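Local structure of tudor domain-containing protein 1 (5M9N) at residues Y71-Y82 against L128-L138; F81-C89 against R101-E111. The protein probably helps silence transposable elements in the male germline through the piRNA pathway, its Tudor domains binding Piwi proteins methylated on arginine. All coordinates share one frame; numbering follows the deposited sequence.

Contact 1 (Y71-Y82 against L128-L138). With EDO (1,2-ethanediol), chain D.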
loop_
_atom_site.group_PDB
_atom_site.type_symbol
_atom_site.label_atom_id
_atom_site.label_comp_id
_atom_site.label_asym_id
_atom_site.label_seq_id
_atom_site.Cartn_x
_atom_site.Cartn_y
_atom_site.Cartn_z
ATOM N N TYR A 71 -4.566 -21.047 -4.246
ATOM C CA TYR A 71 -5.269 -21.314 -3.028
ATOM C C TYR A 71 -6.745 -20.962 -3.179
ATOM O O TYR A 71 -7.605 -21.791 -2.857
ATOM C CB TYR A 71 -4.617 -20.552 -1.855
ATOM C CG TYR A 71 -5.532 -20.321 -0.671
ATOM C CD1 TYR A 71 -5.762 -21.320 0.281
ATOM C CD2 TYR A 71 -6.182 -19.101 -0.516
ATOM C CE1 TYR A 71 -6.628 -21.104 1.364
ATOM C CE2 TYR A 71 -7.060 -18.867 0.554
ATOM C CZ TYR A 71 -7.262 -19.846 1.501
ATOM O OH TYR A 71 -8.104 -19.573 2.534
ATOM N N CYS A 72 -7.036 -19.751 -3.656
ATOM C CA CYS A 72 -8.426 -19.330 -3.818
ATOM C C CYS A 72 -9.186 -20.169 -4.831
ATOM O O CYS A 72 -10.370 -20.396 -4.643
ATOM C CB CYS A 72 -8.541 -17.839 -4.153
ATOM S SG CYS A 72 -8.014 -16.786 -2.777
ATOM N N ASP A 73 -8.495 -20.706 -5.844
ATOM C CA ASP A 73 -9.147 -21.635 -6.798
ATOM C C ASP A 73 -9.656 -22.952 -6.219
ATOM O O ASP A 73 -10.545 -23.567 -6.798
ATOM C CB ASP A 73 -8.234 -21.906 -8.003
ATOM C CG ASP A 73 -8.077 -20.685 -8.881
ATOM O OD1 ASP A 73 -8.729 -19.646 -8.652
ATOM O OD2 ASP A 73 -7.257 -20.720 -9.793
ATOM N N GLN A 74 -9.107 -23.381 -5.094
ATOM C CA GLN A 74 -9.537 -24.597 -4.436
ATOM C C GLN A 74 -10.649 -24.411 -3.453
ATOM O O GLN A 74 -11.158 -25.407 -2.908
ATOM C CB GLN A 74 -8.393 -25.218 -3.706
ATOM C CG GLN A 74 -7.337 -25.704 -4.663
ATOM C CD GLN A 74 -6.198 -26.266 -3.886
ATOM O OE1 GLN A 74 -6.245 -27.417 -3.473
ATOM N NE2 GLN A 74 -5.187 -25.444 -3.627
ATOM N N LEU A 75 -11.015 -23.162 -3.194
ATOM C CA LEU A 75 -12.164 -22.854 -2.336
ATOM C C LEU A 75 -13.436 -22.906 -3.206
ATOM O O LEU A 75 -13.520 -22.180 -4.211
ATOM C CB LEU A 75 -12.024 -21.464 -1.672
ATOM C CG LEU A 75 -11.201 -21.297 -0.382
ATOM C CD1 LEU A 75 -9.905 -22.062 -0.384
ATOM C CD2 LEU A 75 -10.883 -19.832 -0.157
ATOM N N PRO A 76 -14.429 -23.746 -2.821
ATOM C CA PRO A 76 -15.670 -23.773 -3.594
ATOM C C PRO A 76 -16.454 -22.523 -3.209
ATOM O O PRO A 76 -17.140 -22.552 -2.192
ATOM C CB PRO A 76 -16.360 -25.052 -3.100
ATOM C CG PRO A 76 -15.863 -25.250 -1.697
ATOM C CD PRO A 76 -14.590 -24.452 -1.533
ATOM N N PRO A 77 -16.355 -21.430 -4.009
ATOM C CA PRO A 77 -16.640 -20.065 -3.532
ATOM C C PRO A 77 -18.140 -19.761 -3.280
ATOM O O PRO A 77 -18.676 -18.757 -3.767
ATOM C CB PRO A 77 -16.072 -19.200 -4.664
ATOM C CG PRO A 77 -16.375 -19.998 -5.885
ATOM C CD PRO A 77 -16.287 -21.457 -5.487
ATOM N N ARG A 78 -18.773 -20.615 -2.473
ATOM C CA ARG A 78 -20.196 -20.552 -2.180
ATOM C C ARG A 78 -20.395 -20.081 -0.739
ATOM O O ARG A 78 -20.532 -20.878 0.198
ATOM C CB ARG A 78 -20.878 -21.907 -2.438
ATOM C CG ARG A 78 -22.404 -21.930 -2.248
ATOM C CD ARG A 78 -23.180 -22.219 -3.540
ATOM N NE ARG A 78 -24.529 -22.764 -3.296
ATOM C CZ ARG A 78 -25.365 -23.234 -4.236
ATOM N NH1 ARG A 78 -25.033 -23.243 -5.528
ATOM N NH2 ARG A 78 -26.555 -23.707 -3.879
ATOM N N SER A 79 -20.308 -18.761 -0.596
ATOM C CA SER A 79 -21.226 -17.977 0.250
ATOM C C SER A 79 -21.111 -18.081 1.788
ATOM O O SER A 79 -20.442 -18.959 2.333
ATOM C CB SER A 79 -22.699 -18.238 -0.191
ATOM O OG SER A 79 -22.862 -18.176 -1.610
ATOM N N ASP A 80 -21.794 -17.152 2.463
ATOM C CA ASP A 80 -21.791 -17.027 3.928
ATOM C C ASP A 80 -20.416 -16.588 4.497
ATOM O O ASP A 80 -20.199 -16.691 5.705
ATOM C CB ASP A 80 -22.317 -18.319 4.611
ATOM C CG ASP A 80 -23.208 -18.036 5.855
ATOM O OD1 ASP A 80 -22.926 -17.079 6.629
ATOM O OD2 ASP A 80 -24.203 -18.786 6.058
ATOM N N PHE A 81 -19.505 -16.071 3.655
ATOM C CA PHE A 81 -18.265 -15.442 4.166
ATOM C C PHE A 81 -18.525 -13.958 4.455
ATOM O O PHE A 81 -18.850 -13.163 3.577
ATOM C CB PHE A 81 -17.054 -15.670 3.250
ATOM C CG PHE A 81 -15.768 -15.111 3.809
ATOM C CD1 PHE A 81 -15.337 -15.453 5.103
ATOM C CD2 PHE A 81 -14.997 -14.200 3.064
ATOM C CE1 PHE A 81 -14.147 -14.918 5.635
ATOM C CE2 PHE A 81 -13.819 -13.674 3.598
ATOM C CZ PHE A 81 -13.392 -14.038 4.874
ATOM N N TYR A 82 -18.433 -13.630 5.731
ATOM C CA TYR A 82 -18.668 -12.329 6.236
ATOM C C TYR A 82 -17.525 -12.056 7.176
ATOM O O TYR A 82 -17.650 -12.262 8.393
ATOM C CB TYR A 82 -20.024 -12.243 6.981
ATOM C CG TYR A 82 -21.213 -12.300 6.068
ATOM C CD1 TYR A 82 -21.743 -11.143 5.501
ATOM C CD2 TYR A 82 -21.832 -13.516 5.787
ATOM C CE1 TYR A 82 -22.841 -11.213 4.643
ATOM C CE2 TYR A 82 -22.938 -13.598 4.941
ATOM C CZ TYR A 82 -23.434 -12.448 4.367
ATOM O OH TYR A 82 -24.531 -12.547 3.534
ATOM N N LEU A 128 -19.207 -9.239 -1.765
ATOM C CA LEU A 128 -18.751 -10.398 -0.964
ATOM C C LEU A 128 -18.350 -11.639 -1.778
ATOM O O LEU A 128 -17.511 -12.437 -1.329
ATOM C CB LEU A 128 -19.799 -10.786 0.099
ATOM C CG LEU A 128 -20.108 -9.789 1.212
ATOM C CD1 LEU A 128 -21.203 -10.343 2.112
ATOM C CD2 LEU A 128 -18.928 -9.534 2.080
ATOM N N MET A 129 -18.900 -11.770 -2.986
ATOM C CA MET A 129 -18.535 -12.857 -3.861
ATOM C C MET A 129 -17.038 -12.741 -4.270
ATOM O O MET A 129 -16.457 -13.735 -4.641
ATOM C CB MET A 129 -19.414 -12.880 -5.107
ATOM C CG MET A 129 -20.920 -12.907 -4.872
ATOM S SD MET A 129 -21.391 -14.586 -4.449
ATOM C CE MET A 129 -23.116 -14.345 -3.937
ATOM N N ARG A 130 -16.422 -11.554 -4.144
ATOM C CA ARG A 130 -15.008 -11.342 -4.553
ATOM C C ARG A 130 -14.094 -11.421 -3.333
ATOM O O ARG A 130 -12.894 -11.157 -3.446
ATOM C CB ARG A 130 -14.860 -10.034 -5.404
ATOM C CG ARG A 130 -15.525 -10.230 -6.772
ATOM C CD ARG A 130 -15.712 -9.037 -7.710
ATOM N NE ARG A 130 -14.467 -8.788 -8.311
ATOM C CZ ARG A 130 -14.115 -8.861 -9.587
ATOM N NH1 ARG A 130 -14.941 -9.061 -10.611
ATOM N NH2 ARG A 130 -12.866 -8.684 -9.808
ATOM N N LEU A 131 -14.624 -11.831 -2.168
ATOM C CA LEU A 131 -13.754 -12.082 -1.003
ATOM C C LEU A 131 -13.726 -13.582 -0.705
ATOM O O LEU A 131 -14.715 -14.217 -0.949
ATOM C CB LEU A 131 -14.171 -11.306 0.218
ATOM C CG LEU A 131 -14.536 -9.829 0.001
ATOM C CD1 LEU A 131 -15.219 -9.255 1.258
ATOM C CD2 LEU A 131 -13.315 -9.042 -0.374
ATOM N N CYS A 132 -12.606 -14.072 -0.147
ATOM C CA CYS A 132 -12.200 -15.492 0.086
ATOM C C CYS A 132 -11.611 -15.325 1.527
ATOM O O CYS A 132 -10.908 -14.327 1.794
ATOM C CB CYS A 132 -11.143 -15.934 -1.145
ATOM S SG CYS A 132 -9.556 -16.955 -1.176
ATOM N N PRO A 133 -11.846 -16.257 2.477
ATOM C CA PRO A 133 -10.939 -16.198 3.662
ATOM C C PRO A 133 -9.472 -16.557 3.345
ATOM O O PRO A 133 -9.208 -17.128 2.292
ATOM C CB PRO A 133 -11.521 -17.219 4.621
ATOM C CG PRO A 133 -12.342 -18.126 3.766
ATOM C CD PRO A 133 -12.826 -17.366 2.583
ATOM N N ILE A 134 -8.562 -16.154 4.243
ATOM C CA ILE A 134 -7.122 -16.368 4.107
ATOM C C ILE A 134 -6.701 -17.365 5.172
ATOM O O ILE A 134 -7.403 -17.563 6.176
ATOM C CB ILE A 134 -6.306 -15.033 4.221
ATOM C CG1 ILE A 134 -4.916 -15.157 3.542
ATOM C CG2 ILE A 134 -6.212 -14.557 5.670
ATOM C CD1 ILE A 134 -4.347 -13.837 3.047
ATOM N N ILE A 135 -5.556 -17.985 4.947
ATOM C CA ILE A 135 -4.907 -18.853 5.949
ATOM C C ILE A 135 -3.555 -18.289 6.374
ATOM O O ILE A 135 -2.973 -17.510 5.628
ATOM C CB ILE A 135 -4.759 -20.274 5.437
ATOM C CG1 ILE A 135 -4.033 -20.278 4.100
ATOM C CG2 ILE A 135 -6.143 -20.905 5.326
ATOM C CD1 ILE A 135 -3.452 -21.628 3.798
ATOM N N PRO A 136 -3.043 -18.684 7.560
ATOM C CA PRO A 136 -1.827 -18.051 8.080
ATOM C C PRO A 136 -0.585 -18.292 7.209
ATOM O O PRO A 136 0.303 -17.452 7.215
ATOM C CB PRO A 136 -1.645 -18.692 9.469
ATOM C CG PRO A 136 -2.948 -19.336 9.772
ATOM C CD PRO A 136 -3.454 -19.780 8.445
ATOM N N LYS A 137 -0.529 -19.384 6.449
ATOM C CA LYS A 137 0.585 -19.553 5.498
ATOM C C LYS A 137 0.693 -18.357 4.556
ATOM O O LYS A 137 1.779 -17.939 4.249
ATOM C CB LYS A 137 0.449 -20.836 4.681
ATOM C CG LYS A 137 1.596 -21.132 3.693
ATOM C CD LYS A 137 2.712 -21.989 4.306
ATOM C CE LYS A 137 4.027 -21.965 3.494
ATOM N NZ LYS A 137 5.064 -22.933 3.986
ATOM N N LEU A 138 -0.428 -17.785 4.123
ATOM C CA LEU A 138 -0.368 -16.714 3.128
ATOM C C LEU A 138 -0.047 -15.339 3.722
ATOM O O LEU A 138 0.044 -14.374 2.964
ATOM C CB LEU A 138 -1.651 -16.674 2.307
ATOM C CG LEU A 138 -1.824 -17.867 1.369
ATOM C CD1 LEU A 138 -3.248 -18.018 0.876
ATOM C CD2 LEU A 138 -0.860 -17.719 0.191
HETATM C C1 EDO D . -21.901 -13.774 1.187
HETATM O O1 EDO D . -20.866 -14.759 1.268
HETATM C C2 EDO D . -22.854 -14.102 0.050
HETATM O O2 EDO D . -22.099 -14.416 -1.120
#

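Contact 2 (F81-C89 against R101-E111). With EDO (1,2-ethanediol), chain D.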
loop_
_atom_site.group_PDB
_atom_site.type_symbol
_atom_site.label_atom_id
_atom_site.label_comp_id
_atom_site.label_asym_id
_atom_site.label_seq_id
_atom_site.Cartn_x
_atom_site.Cartn_y
_atom_site.Cartn_z
ATOM N N PHE A 81 -19.505 -16.071 3.655
ATOM C CA PHE A 81 -18.265 -15.442 4.166
ATOM C C PHE A 81 -18.525 -13.958 4.455
ATOM O O PHE A 81 -18.850 -13.163 3.577
ATOM C CB PHE A 81 -17.054 -15.670 3.250
ATOM C CG PHE A 81 -15.768 -15.111 3.809
ATOM C CD1 PHE A 81 -15.337 -15.453 5.103
ATOM C CD2 PHE A 81 -14.997 -14.200 3.064
ATOM C CE1 PHE A 81 -14.147 -14.918 5.635
ATOM C CE2 PHE A 81 -13.819 -13.674 3.598
ATOM C CZ PHE A 81 -13.392 -14.038 4.874
ATOM N N TYR A 82 -18.433 -13.630 5.731
ATOM C CA TYR A 82 -18.668 -12.329 6.236
ATOM C C TYR A 82 -17.525 -12.056 7.176
ATOM O O TYR A 82 -17.650 -12.262 8.393
ATOM C CB TYR A 82 -20.024 -12.243 6.981
ATOM C CG TYR A 82 -21.213 -12.300 6.068
ATOM C CD1 TYR A 82 -21.743 -11.143 5.501
ATOM C CD2 TYR A 82 -21.832 -13.516 5.787
ATOM C CE1 TYR A 82 -22.841 -11.213 4.643
ATOM C CE2 TYR A 82 -22.938 -13.598 4.941
ATOM C CZ TYR A 82 -23.434 -12.448 4.367
ATOM O OH TYR A 82 -24.531 -12.547 3.534
ATOM N N PRO A 83 -16.406 -11.518 6.633
ATOM C CA PRO A 83 -15.309 -11.106 7.498
ATOM C C PRO A 83 -15.662 -9.934 8.402
ATOM O O PRO A 83 -16.559 -9.137 8.067
ATOM C CB PRO A 83 -14.216 -10.739 6.492
ATOM C CG PRO A 83 -14.944 -10.308 5.271
ATOM C CD PRO A 83 -16.111 -11.265 5.216
ATOM N N ALA A 84 -14.961 -9.833 9.529
ATOM C CA ALA A 84 -15.130 -8.755 10.457
ATOM C C ALA A 84 -14.306 -7.599 10.019
ATOM O O ALA A 84 -13.319 -7.793 9.250
ATOM C CB ALA A 84 -14.732 -9.166 11.882
ATOM N N ILE A 85 -14.679 -6.403 10.522
ATOM C CA ILE A 85 -13.939 -5.175 10.280
ATOM C C ILE A 85 -12.553 -5.387 10.816
ATOM O O ILE A 85 -12.395 -5.873 11.901
ATOM C CB ILE A 85 -14.564 -3.894 10.892
ATOM C CG1 ILE A 85 -15.997 -3.657 10.370
ATOM C CG2 ILE A 85 -13.661 -2.674 10.653
ATOM C CD1 ILE A 85 -16.197 -3.898 8.896
ATOM N N GLY A 86 -11.567 -5.111 9.984
ATOM C CA GLY A 86 -10.177 -5.333 10.328
ATOM C C GLY A 86 -9.565 -6.690 10.053
ATOM O O GLY A 86 -8.417 -6.900 10.365
ATOM N N ASP A 87 -10.305 -7.632 9.505
ATOM C CA ASP A 87 -9.749 -8.917 9.213
ATOM C C ASP A 87 -8.892 -8.711 7.952
ATOM O O ASP A 87 -9.163 -7.815 7.151
ATOM C CB ASP A 87 -10.817 -9.952 8.862
ATOM C CG ASP A 87 -11.487 -10.540 10.083
ATOM O OD1 ASP A 87 -11.107 -10.188 11.211
ATOM O OD2 ASP A 87 -12.354 -11.383 9.831
ATOM N N ILE A 88 -7.885 -9.560 7.806
ATOM C CA ILE A 88 -7.233 -9.731 6.486
ATOM C C ILE A 88 -7.940 -10.876 5.795
ATOM O O ILE A 88 -8.295 -11.855 6.434
ATOM C CB ILE A 88 -5.738 -10.017 6.638
ATOM C CG1 ILE A 88 -5.054 -8.889 7.413
ATOM C CG2 ILE A 88 -5.056 -10.090 5.267
ATOM C CD1 ILE A 88 -5.066 -7.539 6.713
ATOM N N CYS A 89 -8.189 -10.753 4.515
ATOM C CA CYS A 89 -8.739 -11.860 3.726
ATOM C C CYS A 89 -8.135 -11.778 2.316
ATOM O O CYS A 89 -7.169 -11.037 2.126
ATOM C CB CYS A 89 -10.258 -11.775 3.709
ATOM S SG CYS A 89 -10.939 -10.339 2.902
ATOM N N ARG A 101 -4.052 -9.706 -1.165
ATOM C CA ARG A 101 -4.324 -9.590 0.272
ATOM C C ARG A 101 -5.011 -8.259 0.588
ATOM O O ARG A 101 -4.716 -7.183 0.042
ATOM C CB ARG A 101 -3.062 -9.828 1.070
ATOM C CG ARG A 101 -2.433 -11.162 0.740
ATOM C CD ARG A 101 -1.310 -11.515 1.635
ATOM N NE ARG A 101 -0.274 -10.479 1.711
ATOM C CZ ARG A 101 0.868 -10.632 2.337
ATOM N NH1 ARG A 101 1.180 -11.752 2.949
ATOM N NH2 ARG A 101 1.726 -9.651 2.367
ATOM N N ALA A 102 -6.044 -8.331 1.435
ATOM C CA ALA A 102 -6.837 -7.159 1.619
ATOM C C ALA A 102 -7.366 -7.072 3.061
ATOM O O ALA A 102 -7.670 -8.087 3.656
ATOM C CB ALA A 102 -7.985 -7.136 0.663
ATOM N N SER A 103 -7.362 -5.849 3.575
ATOM C CA SER A 103 -7.931 -5.516 4.903
ATOM C C SER A 103 -9.365 -5.109 4.739
ATOM O O SER A 103 -9.671 -4.289 3.928
ATOM C CB SER A 103 -7.160 -4.348 5.462
ATOM O OG SER A 103 -7.531 -4.117 6.784
ATOM N N VAL A 104 -10.252 -5.658 5.559
ATOM C CA VAL A 104 -11.662 -5.257 5.534
ATOM C C VAL A 104 -11.856 -3.915 6.240
ATOM O O VAL A 104 -11.668 -3.851 7.441
ATOM C CB VAL A 104 -12.474 -6.354 6.205
ATOM C CG1 VAL A 104 -13.966 -6.000 6.244
ATOM C CG2 VAL A 104 -12.223 -7.678 5.488
ATOM N N LEU A 105 -12.173 -2.839 5.524
ATOM C CA LEU A 105 -12.173 -1.512 6.173
ATOM C C LEU A 105 -13.561 -1.151 6.734
ATOM O O LEU A 105 -13.631 -0.522 7.722
ATOM C CB LEU A 105 -11.686 -0.403 5.258
ATOM C CG LEU A 105 -10.295 -0.654 4.600
ATOM C CD1 LEU A 105 -10.028 0.457 3.641
ATOM C CD2 LEU A 105 -9.252 -0.726 5.673
ATOM N N ALA A 106 -14.617 -1.626 6.092
ATOM C CA ALA A 106 -15.996 -1.211 6.370
ATOM C C ALA A 106 -16.911 -1.997 5.462
ATOM O O ALA A 106 -16.539 -2.368 4.320
ATOM C CB ALA A 106 -16.191 0.299 6.138
ATOM N N TYR A 107 -18.135 -2.254 5.931
ATOM C CA TYR A 107 -19.135 -2.754 5.010
ATOM C C TYR A 107 -19.773 -1.558 4.325
ATOM O O TYR A 107 -20.184 -0.581 4.992
ATOM C CB TYR A 107 -20.186 -3.626 5.737
ATOM C CG TYR A 107 -19.758 -5.041 5.859
ATOM C CD1 TYR A 107 -18.717 -5.377 6.676
ATOM C CD2 TYR A 107 -20.405 -6.054 5.157
ATOM C CE1 TYR A 107 -18.255 -6.693 6.768
ATOM C CE2 TYR A 107 -19.994 -7.374 5.253
ATOM C CZ TYR A 107 -18.889 -7.689 6.056
ATOM O OH TYR A 107 -18.461 -9.021 6.192
ATOM N N ALA A 108 -19.887 -1.620 3.001
ATOM C CA ALA A 108 -20.621 -0.595 2.224
ATOM C C ALA A 108 -22.134 -0.867 2.127
ATOM O O ALA A 108 -22.912 0.051 1.930
ATOM C CB ALA A 108 -20.069 -0.470 0.842
ATOM N N SER A 109 -22.508 -2.125 2.165
ATOM C CA SER A 109 -23.920 -2.524 2.271
ATOM C C SER A 109 -23.894 -3.865 2.993
ATOM O O SER A 109 -22.848 -4.338 3.475
ATOM C CB SER A 109 -24.520 -2.680 0.842
ATOM O OG SER A 109 -23.787 -3.673 0.073
ATOM N N GLU A 110 -25.016 -4.555 2.967
ATOM C CA GLU A 110 -25.069 -5.887 3.531
ATOM C C GLU A 110 -24.256 -6.864 2.743
ATOM O O GLU A 110 -23.861 -7.850 3.315
ATOM C CB GLU A 110 -26.511 -6.402 3.616
ATOM C CG GLU A 110 -27.412 -5.507 4.457
ATOM C CD GLU A 110 -27.242 -5.702 5.949
ATOM O OE1 GLU A 110 -26.275 -6.343 6.386
ATOM O OE2 GLU A 110 -28.142 -5.258 6.718
ATOM N N GLU A 111 -24.088 -6.637 1.441
ATOM C CA GLU A 111 -23.391 -7.565 0.556
ATOM C C GLU A 111 -22.083 -7.037 -0.119
ATOM O O GLU A 111 -21.578 -7.673 -1.019
ATOM C CB GLU A 111 -24.396 -8.039 -0.511
ATOM C CG GLU A 111 -25.777 -8.499 0.077
ATOM C CD GLU A 111 -25.697 -9.729 1.018
ATOM O OE1 GLU A 111 -24.653 -10.443 1.016
ATOM O OE2 GLU A 111 -26.696 -10.013 1.768
HETATM C C1 EDO D . -21.901 -13.774 1.187
HETATM O O1 EDO D . -20.866 -14.759 1.268
HETATM C C2 EDO D . -22.854 -14.102 0.050
HETATM O O2 EDO D . -22.099 -14.416 -1.120
#

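Contact 1 (Y71-Y82 against L128-L138)
The CA atoms of Cys72 of helix 58-73 and Cys132 of the short strand 131-132 come within 6.6 Å, and the loop after the helix runs on past 128-133 until Phe81 lies 7.2 Å, CA to CA, from Leu128. A disulfide joins the two cysteines, with a chi3 of -84°, near the relaxed right angle. Leu75 CD2 touches Cys132 SG at 3.3 Å, and the same sulfur lies obliquely beside the Tyr71 ring. That ring is clamped: Leu138 CD1 makes a CH-pi contact on one face, Leu75 CD1 sits over the other, and Ile135 packs near CE1. Its hydroxyl donates to the backbone, Tyr71 OH to Pro133 O at 2.7 Å, approaching from above the carbonyl plane. Farther along, and apart from the disulfide, Phe81 extends its ring across Pro133, CG anti to the backbone N (chi1 -176°); Pro133 CD stands 3.7 Å from the ring centroid, almost on its normal. A 1,2-ethanediol bonds weakly to Phe81 N. The covalent link, with Tyr71 and Leu75 beside it, is thus joined by one hydrogen bond and two CH-pi contacts in securing the helix and its following loop to the edge strand of the Tudor barrel and the residues after it.

Contact 2 (F81-C89 against R101-E111)
Tyr107 reaches back across the contact to Pro83, its OH donating to Pro83 O at 2.7 Å in the carbonyl plane, on a lone pair. Ile85 CD1 lies at the edge of the same ring, 3.7 Å from Tyr107 CD1, and the Tyr82 side chain crosses Tyr107 at about a right angle. Val104 packs with both methyls: its CG2 meets Pro83 CB at 3.8 Å and also touches Cys89 SG, while CG1, anti to the backbone N, extends toward Ile85 CD1. Backbone bonds set the register of these residues. Gly86 N binds Val104 O at 2.8 Å and Val104 N returns to Asp87 O at 2.9 Å; beyond the non-hydrogen-bonded pair Ile88 and Ser103, Cys89 and Ala102 exchange two bonds as an antiparallel hydrogen-bonded pair. A type II turn from Ala84 to Asp87, with Gly86 at its third position, leads into the strand. Besides the turn's own bond from Asp87 N to Ala84 O, Asp87 OD2 accepts from Ala84 N at 3.0 Å from above the carboxylate plane, while OD1 forms a salt bridge with Lys21. Strands 88-92 and 99-109 form a hairpin in the five-stranded antiparallel Tudor sheet; strand 112-117 flanks 99-109 on its other side, with a classic bulge at Leu105 and Ala106 opposite Leu114, and Arg101 reaches Asp119 in a salt bridge and packs on helix 58-73.

How the contacts relate
In this extended Tudor domain, one piece of the longer TDRD1 protein, the chain leaves helix 58-73, passes through the loop that follows and enters strand 88-92. Contact 2 closes the shorter loop, pairing that strand and its approach with 99-109. The chain then adds strands 112-117 and 123-127 before 128-138 returns to close contact 1 around everything between. Contact 2 therefore lies within the span of contact 1, and Phe81 and Tyr82 belong to both. Strand 131-132 neighbours 88-92 in the same sheet, and Leu128 N probably bonds to Glu111 O, while Arg101 NH1 bonds to Leu138 O. Together they hold the helix, the hairpin and the final edge strand as one Tudor unit.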